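PDB 3QR0: phospholipase C-beta (PLC-beta) from Sepia officinalis, which belongs to the phospholipase C-beta family of multidomain proteins, joining a PH domain, EF-hand-like modules, a TIM-barrel-type X and Y core that holds a calcium ion, and a C2 domain. Local coordinates for residues Gly34-Ile39 with Pro82-Ile87; Lys326-Ala331 with Val454-Pro459; Gln660-Lys665 with Met697-Asp702. One frame throughout, in Å; residues are numbered along the deposited sequence.

Contact 1. Residues Gly34-Ile39 with Pro82-Ile87; sequences GSSGFI and PKDKKI
Ser35 begins the contact by folding its own loop. Its OG, anti to the backbone N (chi1 167°), accepts from Gly37 N at 3.2 Å, an ST turn that shapes the chain through Ser36. The Ser35 carbonyl O faces the other segment, 3.4 Å from Ile87 CD1. Ser36 makes the polar link. With OG anti to its carbonyl carbon, the hydroxyl donates to Asp84 OD1 over 2.6 Å, meeting that oxygen from above the carboxylate plane, 34° out of it. Asp84 can present the group because its CG lies anti to the backbone N. Asp84 is also the N-cap of helix 85-93, and its OD2 makes the capping bond, accepting from Ile87 N at 3.0 Å through its anti lone pair. The carbonyls of Ser36 and Gly37 then lie along one side of the Ile87 side chain, Ser36 O 3.5 Å from Ile87 CG1 and Gly37 O 3.6 Å from Ile87 CD1. Phe38 closes the walk with CG in the crowded position between N and carbonyl carbon (chi1 55°); this sends its ring toward the helix start, where Phe38 CD2 stands 4.4 Å from Ile87 CG1. Ile87 also packs on Trp31 of strand 26-31, so the hairpin loop between strands 26-31 and 39-45 of the PH domain is joined to the helix beside it. Chemically, one carboxylate serves both partners: helix capping and the serine bond share Asp84, and both N-H and hydroxyl donors would be expected to stabilise its ionised form.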
loop_
_atom_site.group_PDB
_atom_site.type_symbol
_atom_site.label_atom_id
_atom_site.label_comp_id
_atom_site.label_asym_id
_atom_site.label_seq_id
_atom_site.Cartn_x
_atom_site.Cartn_y
_atom_site.Cartn_z
ATOM N N GLY A 34 -1.658 -20.666 24.455
ATOM C CA GLY A 34 -1.760 -22.124 24.379
ATOM C C GLY A 34 -0.624 -22.893 25.037
ATOM O O GLY A 34 -0.528 -24.104 24.869
ATOM N N SER A 35 0.226 -22.184 25.780
ATOM C CA SER A 35 1.351 -22.780 26.494
ATOM C C SER A 35 1.577 -22.036 27.802
ATOM O O SER A 35 1.406 -20.817 27.861
ATOM C CB SER A 35 2.620 -22.712 25.642
ATOM O OG SER A 35 3.768 -23.010 26.419
ATOM N N SER A 36 1.961 -22.772 28.843
ATOM C CA SER A 36 2.238 -22.179 30.161
ATOM C C SER A 36 3.679 -21.692 30.315
ATOM O O SER A 36 4.027 -21.104 31.342
ATOM C CB SER A 36 1.940 -23.192 31.270
ATOM O OG SER A 36 0.552 -23.430 31.368
ATOM N N GLY A 37 4.516 -21.942 29.312
ATOM C CA GLY A 37 5.925 -21.568 29.381
ATOM C C GLY A 37 6.188 -20.077 29.247
ATOM O O GLY A 37 5.316 -19.304 28.844
ATOM N N PHE A 38 7.399 -19.678 29.609
ATOM C CA PHE A 38 7.885 -18.327 29.343
ATOM C C PHE A 38 9.403 -18.360 29.366
ATOM O O PHE A 38 9.998 -19.220 30.023
ATOM C CB PHE A 38 7.356 -17.332 30.381
ATOM C CG PHE A 38 7.665 -17.717 31.801
ATOM C CD1 PHE A 38 8.839 -17.297 32.409
ATOM C CD2 PHE A 38 6.784 -18.507 32.527
ATOM C CE1 PHE A 38 9.131 -17.658 33.714
ATOM C CE2 PHE A 38 7.066 -18.872 33.835
ATOM C CZ PHE A 38 8.241 -18.446 34.429
ATOM N N ILE A 39 10.022 -17.434 28.641
ATOM C CA ILE A 39 11.475 -17.327 28.612
ATOM C C ILE A 39 11.891 -15.863 28.589
ATOM O O ILE A 39 11.296 -15.050 27.886
ATOM C CB ILE A 39 12.068 -18.059 27.386
ATOM C CG1 ILE A 39 13.602 -18.053 27.437
ATOM C CG2 ILE A 39 11.575 -17.431 26.099
ATOM C CD1 ILE A 39 14.251 -19.089 26.516
ATOM N N PRO A 82 -1.230 -11.794 29.646
ATOM C CA PRO A 82 -1.405 -13.238 29.775
ATOM C C PRO A 82 -2.513 -13.599 30.767
ATOM O O PRO A 82 -2.751 -12.863 31.723
ATOM C CB PRO A 82 -0.039 -13.714 30.278
ATOM C CG PRO A 82 0.546 -12.543 30.961
ATOM C CD PRO A 82 0.044 -11.338 30.229
ATOM N N LYS A 83 -3.196 -14.710 30.506
ATOM C CA LYS A 83 -4.242 -15.222 31.390
ATOM C C LYS A 83 -3.777 -16.457 32.163
ATOM O O LYS A 83 -4.338 -16.780 33.203
ATOM C CB LYS A 83 -5.498 -15.557 30.585
ATOM C CG LYS A 83 -6.144 -14.345 29.920
ATOM C CD LYS A 83 -7.509 -14.683 29.310
ATOM C CE LYS A 83 -7.385 -15.439 27.987
ATOM N NZ LYS A 83 -8.611 -16.253 27.695
ATOM N N ASP A 84 -2.756 -17.141 31.652
ATOM C CA ASP A 84 -2.183 -18.296 32.334
ATOM C C ASP A 84 -1.589 -17.880 33.686
ATOM O O ASP A 84 -0.848 -16.899 33.771
ATOM C CB ASP A 84 -1.117 -18.946 31.449
ATOM C CG ASP A 84 -0.418 -20.103 32.127
ATOM O OD1 ASP A 84 -0.829 -21.265 31.900
ATOM O OD2 ASP A 84 0.538 -19.854 32.896
ATOM N N LYS A 85 -1.925 -18.632 34.732
ATOM C CA LYS A 85 -1.514 -18.315 36.103
ATOM C C LYS A 85 -0.002 -18.161 36.250
ATOM O O LYS A 85 0.471 -17.186 36.831
ATOM C CB LYS A 85 -2.008 -19.398 37.074
ATOM C CG LYS A 85 -1.725 -19.093 38.542
ATOM C CD LYS A 85 -2.297 -20.159 39.465
ATOM C CE LYS A 85 -2.107 -19.796 40.932
ATOM N NZ LYS A 85 -2.783 -20.771 41.836
ATOM N N LYS A 86 0.745 -19.124 35.723
ATOM C CA LYS A 86 2.194 -19.157 35.894
ATOM C C LYS A 86 2.889 -18.017 35.139
ATOM O O LYS A 86 3.855 -17.436 35.635
ATOM C CB LYS A 86 2.750 -20.523 35.475
ATOM C CG LYS A 86 2.185 -21.669 36.320
ATOM C CD LYS A 86 2.869 -22.999 36.051
ATOM C CE LYS A 86 2.121 -24.134 36.738
ATOM N NZ LYS A 86 2.819 -25.441 36.605
ATOM N N ILE A 87 2.372 -17.682 33.961
ATOM C CA ILE A 87 2.896 -16.567 33.173
ATOM C C ILE A 87 2.583 -15.231 33.861
ATOM O O ILE A 87 3.463 -14.377 34.000
ATOM C CB ILE A 87 2.331 -16.575 31.732
ATOM C CG1 ILE A 87 2.759 -17.850 30.993
ATOM C CG2 ILE A 87 2.816 -15.359 30.956
ATOM C CD1 ILE A 87 2.089 -18.031 29.645
#

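Contact 2. Residues Lys326-Ala331 with Val454-Pro459; sequences KLTLAA and VPLPTP
Leu329 and Leu456 form the apolar centre: Leu329 CB lies 4.2 Å from Leu456 CD1, and the same methyl approaches Ala330 CB at 4.3 Å. Leu456 reaches there with CG anti to its carbonyl carbon (chi1 -64°). On another side of the Leu329 side chain, CD2 comes to 4.2 Å from Pro459 CG as the two groups slide past each other in opposite directions. Between these apolar patches runs the one direct hydrogen bond joining the segments, Leu329 N to Pro457 O, 3.1 Å long. Its N-H...O angle is 144°, so the bond is bent, though the donor lies in the plane of the carbonyl. Further out, Leu327 O is met by carbon atoms of the other segment: Thr458 CA donates a CA-H...O contact of 3.1 Å, while Pro459 CD lies 3.2 Å from that same oxygen. Thr458 CG2, anti to its carbonyl carbon, packs on the backbone of Lys326 and Leu327, while its OG1 turns to Asp461 N. At the polar edge Thr328 OG1, anti to its own backbone N (chi1 176°), crosses Leu456 obliquely and shares a water with it; the water lies 2.7 Å from that hydroxyl and accepts from Leu456 N. The Thr328 carbonyl is used within its own segment, receiving Ala331 N in the 3-10 turn 329-331. This contact joins two loops of the X domain, one leading into strand 332-334 and the other into strand 466-469. Leu329 and Pro459 both pack on Tyr622 of strand 622-624, and Leu327 touches Arg630 of helix 627-630.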
loop_
_atom_site.group_PDB
_atom_site.type_symbol
_atom_site.label_atom_id
_atom_site.label_comp_id
_atom_site.label_asym_id
_atom_site.label_seq_id
_atom_site.Cartn_x
_atom_site.Cartn_y
_atom_site.Cartn_z
ATOM N N LYS A 326 -5.855 21.352 1.681
ATOM C CA LYS A 326 -6.734 22.447 2.088
ATOM C C LYS A 326 -7.789 22.797 1.032
ATOM O O LYS A 326 -8.177 23.952 0.889
ATOM C CB LYS A 326 -5.888 23.670 2.452
ATOM C CG LYS A 326 -4.875 23.397 3.562
ATOM C CD LYS A 326 -4.004 24.615 3.840
ATOM C CE LYS A 326 -2.981 24.321 4.928
ATOM N NZ LYS A 326 -2.401 25.571 5.505
ATOM N N LEU A 327 -8.267 21.786 0.308
ATOM C CA LEU A 327 -9.424 21.943 -0.568
ATOM C C LEU A 327 -10.605 21.167 0.011
ATOM O O LEU A 327 -10.438 20.369 0.933
ATOM C CB LEU A 327 -9.093 21.459 -1.982
ATOM C CG LEU A 327 -7.954 22.239 -2.664
ATOM C CD1 LEU A 327 -7.601 21.623 -4.004
ATOM C CD2 LEU A 327 -8.322 23.715 -2.821
ATOM N N THR A 328 -11.798 21.416 -0.523
ATOM C CA THR A 328 -13.000 20.709 -0.096
ATOM C C THR A 328 -12.818 19.179 -0.134
ATOM O O THR A 328 -12.137 18.664 -1.018
ATOM C CB THR A 328 -14.207 21.102 -0.973
ATOM O OG1 THR A 328 -15.348 20.322 -0.601
ATOM C CG2 THR A 328 -13.907 20.869 -2.463
ATOM N N LEU A 329 -13.416 18.468 0.825
ATOM C CA LEU A 329 -13.387 16.984 0.859
ATOM C C LEU A 329 -13.726 16.327 -0.479
ATOM O O LEU A 329 -13.175 15.274 -0.820
ATOM C CB LEU A 329 -14.364 16.424 1.906
ATOM C CG LEU A 329 -13.841 16.093 3.307
ATOM C CD1 LEU A 329 -15.003 15.660 4.210
ATOM C CD2 LEU A 329 -12.782 15.002 3.250
ATOM N N ALA A 330 -14.659 16.931 -1.209
ATOM C CA ALA A 330 -15.087 16.421 -2.513
ATOM C C ALA A 330 -13.948 16.364 -3.547
ATOM O O ALA A 330 -14.068 15.678 -4.553
ATOM C CB ALA A 330 -16.257 17.266 -3.054
ATOM N N ALA A 331 -12.848 17.064 -3.281
ATOM C CA ALA A 331 -11.716 17.143 -4.204
ATOM C C ALA A 331 -10.736 15.963 -4.141
ATOM O O ALA A 331 -9.768 15.936 -4.889
ATOM C CB ALA A 331 -10.959 18.457 -3.972
ATOM N N VAL A 454 -22.570 26.242 0.745
ATOM C CA VAL A 454 -21.399 26.246 1.607
ATOM C C VAL A 454 -20.576 24.979 1.363
ATOM O O VAL A 454 -21.064 23.868 1.596
ATOM C CB VAL A 454 -21.796 26.327 3.088
ATOM C CG1 VAL A 454 -20.570 26.229 3.976
ATOM C CG2 VAL A 454 -22.558 27.630 3.361
ATOM N N PRO A 455 -19.324 25.136 0.905
ATOM C CA PRO A 455 -18.538 23.939 0.597
ATOM C C PRO A 455 -18.160 23.121 1.831
ATOM O O PRO A 455 -18.110 23.649 2.947
ATOM C CB PRO A 455 -17.293 24.494 -0.100
ATOM C CG PRO A 455 -17.200 25.909 0.315
ATOM C CD PRO A 455 -18.590 26.379 0.603
ATOM N N LEU A 456 -17.909 21.834 1.619
ATOM C CA LEU A 456 -17.461 20.958 2.692
ATOM C C LEU A 456 -16.130 21.466 3.232
ATOM O O LEU A 456 -15.363 22.076 2.485
ATOM C CB LEU A 456 -17.286 19.527 2.183
ATOM C CG LEU A 456 -18.543 18.815 1.701
ATOM C CD1 LEU A 456 -18.189 17.628 0.794
ATOM C CD2 LEU A 456 -19.383 18.371 2.882
ATOM N N PRO A 457 -15.847 21.220 4.528
ATOM C CA PRO A 457 -14.521 21.516 5.073
ATOM C C PRO A 457 -13.421 20.734 4.360
ATOM O O PRO A 457 -13.715 19.832 3.574
ATOM C CB PRO A 457 -14.624 21.063 6.536
ATOM C CG PRO A 457 -16.070 21.017 6.839
ATOM C CD PRO A 457 -16.751 20.665 5.552
ATOM N N THR A 458 -12.170 21.080 4.641
ATOM C CA THR A 458 -11.017 20.424 4.015
ATOM C C THR A 458 -10.510 19.298 4.907
ATOM O O THR A 458 -10.774 19.300 6.109
ATOM C CB THR A 458 -9.861 21.414 3.787
ATOM O OG1 THR A 458 -9.217 21.701 5.037
ATOM C CG2 THR A 458 -10.373 22.724 3.162
ATOM N N PRO A 459 -9.774 18.333 4.335
ATOM C CA PRO A 459 -9.192 17.317 5.208
ATOM C C PRO A 459 -8.327 17.932 6.317
ATOM O O PRO A 459 -8.323 17.437 7.448
ATOM C CB PRO A 459 -8.345 16.466 4.250
ATOM C CG PRO A 459 -8.975 16.654 2.910
ATOM C CD PRO A 459 -9.500 18.065 2.909
HETATM O O HOH W 1 -17.887 20.834 -1.431
#

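Contact 3. Residues Gln660-Lys665 with Met697-Asp702; sequences QFLSDK and MDPYYD
Two loops of the C2 domain, a beta-sandwich, meet here. Segment 660-665 begins on the last residue of strand 650-660 and runs on as a loop; segment 697-702 leads toward strand 706-711, which lies beside strand 650-660 in an antiparallel sheet. The link between the backbones is Phe661 N to Met697 O, 2.8 Å long and nearly straight at the hydrogen (171°), although the donor stands 38° out of the carbonyl plane. Gln660 CA supplies a second, CA-H...O contact to this oxygen at 3.3 Å, so one carbonyl receives two adjacent residues. Phe661 has a left-handed backbone conformation (phi 54°), and its ring comes back to Met697, Phe661 CE1 lying 4.3 Å from Met697 CG. Both side chains also touch helix 215-225 of the EF-hand-like region, through Tyr222 and Leu225 respectively, and Asp698 adds a salt bridge to Arg190. The contact thus sits where the C2 domain faces the EF-hand-like module. On the other flank, Leu662 holds CG anti to its carbonyl carbon and crosses Pro699 obliquely, with Leu662 CD1 4.0 Å from Pro699 CG. The same methyl meets Tyr701 tip to tip, 3.4 Å from an OH that is hydrogen-bonded to Ser669 OG.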
loop_
_atom_site.group_PDB
_atom_site.type_symbol
_atom_site.label_atom_id
_atom_site.label_comp_id
_atom_site.label_asym_id
_atom_site.label_seq_id
_atom_site.Cartn_x
_atom_site.Cartn_y
_atom_site.Cartn_z
ATOM N N GLN A 660 15.791 -10.089 -10.292
ATOM C CA GLN A 660 16.740 -10.582 -9.306
ATOM C C GLN A 660 16.017 -11.130 -8.084
ATOM O O GLN A 660 15.047 -10.538 -7.614
ATOM C CB GLN A 660 17.690 -9.470 -8.859
ATOM C CG GLN A 660 18.524 -8.860 -9.990
ATOM C CD GLN A 660 17.760 -7.839 -10.803
ATOM O OE1 GLN A 660 17.117 -6.940 -10.249
ATOM N NE2 GLN A 660 17.819 -7.969 -12.128
ATOM N N PHE A 661 16.506 -12.262 -7.585
ATOM C CA PHE A 661 16.087 -12.817 -6.301
ATOM C C PHE A 661 14.585 -13.000 -6.193
ATOM O O PHE A 661 13.978 -12.617 -5.198
ATOM C CB PHE A 661 16.591 -11.941 -5.154
ATOM C CG PHE A 661 18.072 -11.750 -5.151
ATOM C CD1 PHE A 661 18.916 -12.816 -4.891
ATOM C CD2 PHE A 661 18.625 -10.504 -5.401
ATOM C CE1 PHE A 661 20.291 -12.645 -4.884
ATOM C CE2 PHE A 661 19.993 -10.326 -5.388
ATOM C CZ PHE A 661 20.829 -11.398 -5.134
ATOM N N LEU A 662 13.988 -13.582 -7.225
ATOM C CA LEU A 662 12.553 -13.849 -7.207
ATOM C C LEU A 662 12.185 -14.923 -6.191
ATOM O O LEU A 662 11.083 -14.905 -5.654
ATOM C CB LEU A 662 12.058 -14.267 -8.591
ATOM C CG LEU A 662 12.084 -13.182 -9.663
ATOM C CD1 LEU A 662 11.475 -13.739 -10.941
ATOM C CD2 LEU A 662 11.344 -11.918 -9.209
ATOM N N SER A 663 13.101 -15.854 -5.929
ATOM C CA SER A 663 12.794 -16.995 -5.074
ATOM C C SER A 663 14.033 -17.671 -4.492
ATOM O O SER A 663 15.137 -17.561 -5.035
ATOM C CB SER A 663 11.985 -18.022 -5.870
ATOM O OG SER A 663 11.740 -19.179 -5.097
ATOM N N ASP A 664 13.821 -18.396 -3.394
ATOM C CA ASP A 664 14.881 -19.190 -2.763
ATOM C C ASP A 664 15.043 -20.577 -3.405
ATOM O O ASP A 664 15.913 -21.354 -3.001
ATOM C CB ASP A 664 14.652 -19.310 -1.244
ATOM C CG ASP A 664 13.217 -19.676 -0.878
ATOM O OD1 ASP A 664 12.543 -20.368 -1.669
ATOM O OD2 ASP A 664 12.762 -19.262 0.211
ATOM N N LYS A 665 14.206 -20.882 -4.399
ATOM C CA LYS A 665 14.321 -22.118 -5.180
ATOM C C LYS A 665 14.347 -21.799 -6.674
ATOM O O LYS A 665 14.057 -20.675 -7.080
ATOM C CB LYS A 665 13.178 -23.089 -4.848
ATOM C CG LYS A 665 11.777 -22.477 -4.888
ATOM C CD LYS A 665 10.696 -23.519 -4.607
ATOM C CE LYS A 665 9.292 -22.922 -4.726
ATOM N NZ LYS A 665 8.248 -23.974 -4.941
ATOM N N MET A 697 17.028 -16.705 -9.315
ATOM C CA MET A 697 18.062 -15.803 -8.798
ATOM C C MET A 697 18.340 -14.631 -9.738
ATOM O O MET A 697 18.404 -13.484 -9.294
ATOM C CB MET A 697 19.353 -16.587 -8.521
ATOM C CG MET A 697 20.465 -15.787 -7.846
ATOM S SD MET A 697 21.819 -16.837 -7.251
ATOM C CE MET A 697 21.103 -17.475 -5.734
ATOM N N ASP A 698 18.512 -14.911 -11.026
ATOM C CA ASP A 698 18.809 -13.854 -11.990
ATOM C C ASP A 698 18.305 -14.146 -13.410
ATOM O O ASP A 698 19.086 -14.145 -14.353
ATOM C CB ASP A 698 20.316 -13.536 -11.981
ATOM C CG ASP A 698 21.191 -14.729 -12.363
ATOM O OD1 ASP A 698 20.674 -15.848 -12.556
ATOM O OD2 ASP A 698 22.420 -14.536 -12.472
ATOM N N PRO A 699 16.986 -14.369 -13.565
ATOM C CA PRO A 699 16.430 -14.614 -14.900
ATOM C C PRO A 699 16.624 -13.412 -15.822
ATOM O O PRO A 699 16.443 -12.279 -15.386
ATOM C CB PRO A 699 14.939 -14.847 -14.625
ATOM C CG PRO A 699 14.676 -14.162 -13.317
ATOM C CD PRO A 699 15.936 -14.353 -12.528
ATOM N N TYR A 700 16.993 -13.663 -17.077
ATOM C CA TYR A 700 17.251 -12.591 -18.044
ATOM C C TYR A 700 16.245 -12.675 -19.190
ATOM O O TYR A 700 16.418 -13.449 -20.123
ATOM C CB TYR A 700 18.702 -12.686 -18.543
ATOM C CG TYR A 700 19.146 -11.626 -19.543
ATOM C CD1 TYR A 700 18.757 -10.297 -19.414
ATOM C CD2 TYR A 700 19.996 -11.956 -20.600
ATOM C CE1 TYR A 700 19.177 -9.328 -20.327
ATOM C CE2 TYR A 700 20.424 -10.993 -21.516
ATOM C CZ TYR A 700 20.012 -9.678 -21.365
ATOM O OH TYR A 700 20.421 -8.717 -22.257
ATOM N N TYR A 701 15.182 -11.876 -19.108
ATOM C CA TYR A 701 14.075 -11.961 -20.068
ATOM C C TYR A 701 14.450 -11.325 -21.401
ATOM O O TYR A 701 14.164 -11.884 -22.459
ATOM C CB TYR A 701 12.804 -11.297 -19.520
ATOM C CG TYR A 701 12.410 -11.779 -18.144
ATOM C CD1 TYR A 701 11.740 -12.993 -17.965
ATOM C CD2 TYR A 701 12.722 -11.032 -17.018
ATOM C CE1 TYR A 701 11.387 -13.435 -16.693
ATOM C CE2 TYR A 701 12.373 -11.465 -15.749
ATOM C CZ TYR A 701 11.710 -12.664 -15.589
ATOM O OH TYR A 701 11.376 -13.078 -14.318
ATOM N N ASP A 702 15.090 -10.156 -21.339
ATOM C CA ASP A 702 15.461 -9.399 -22.528
ATOM C C ASP A 702 14.290 -9.345 -23.510
ATOM O O ASP A 702 14.407 -9.745 -24.674
ATOM C CB ASP A 702 16.700 -10.021 -23.185
ATOM C CG ASP A 702 17.267 -9.165 -24.302
ATOM O OD1 ASP A 702 17.130 -7.926 -24.249
ATOM O OD2 ASP A 702 17.852 -9.738 -25.232
#

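Overall arrangement
Along the chain the three contacts come in series, each closing before the next opens, and each lies in a different domain: contact 1 in the PH domain, contact 2 in the X domain and contact 3 in the C2 domain. They share no strand or sheet. The centres of contacts 1 and 2 are about 51 Å apart. Contact 3 has its centre about 44 Å from that of contact 1 and about 47 Å from that of contact 2, across the chain's centre from the latter. Contact 1 is largely solvent-exposed, while every touching residue of contact 3 is buried. Each joins two segments of its own module, 43, 123 and 32 residues apart along the chain, and contact 3 also borders the EF-hand-like region.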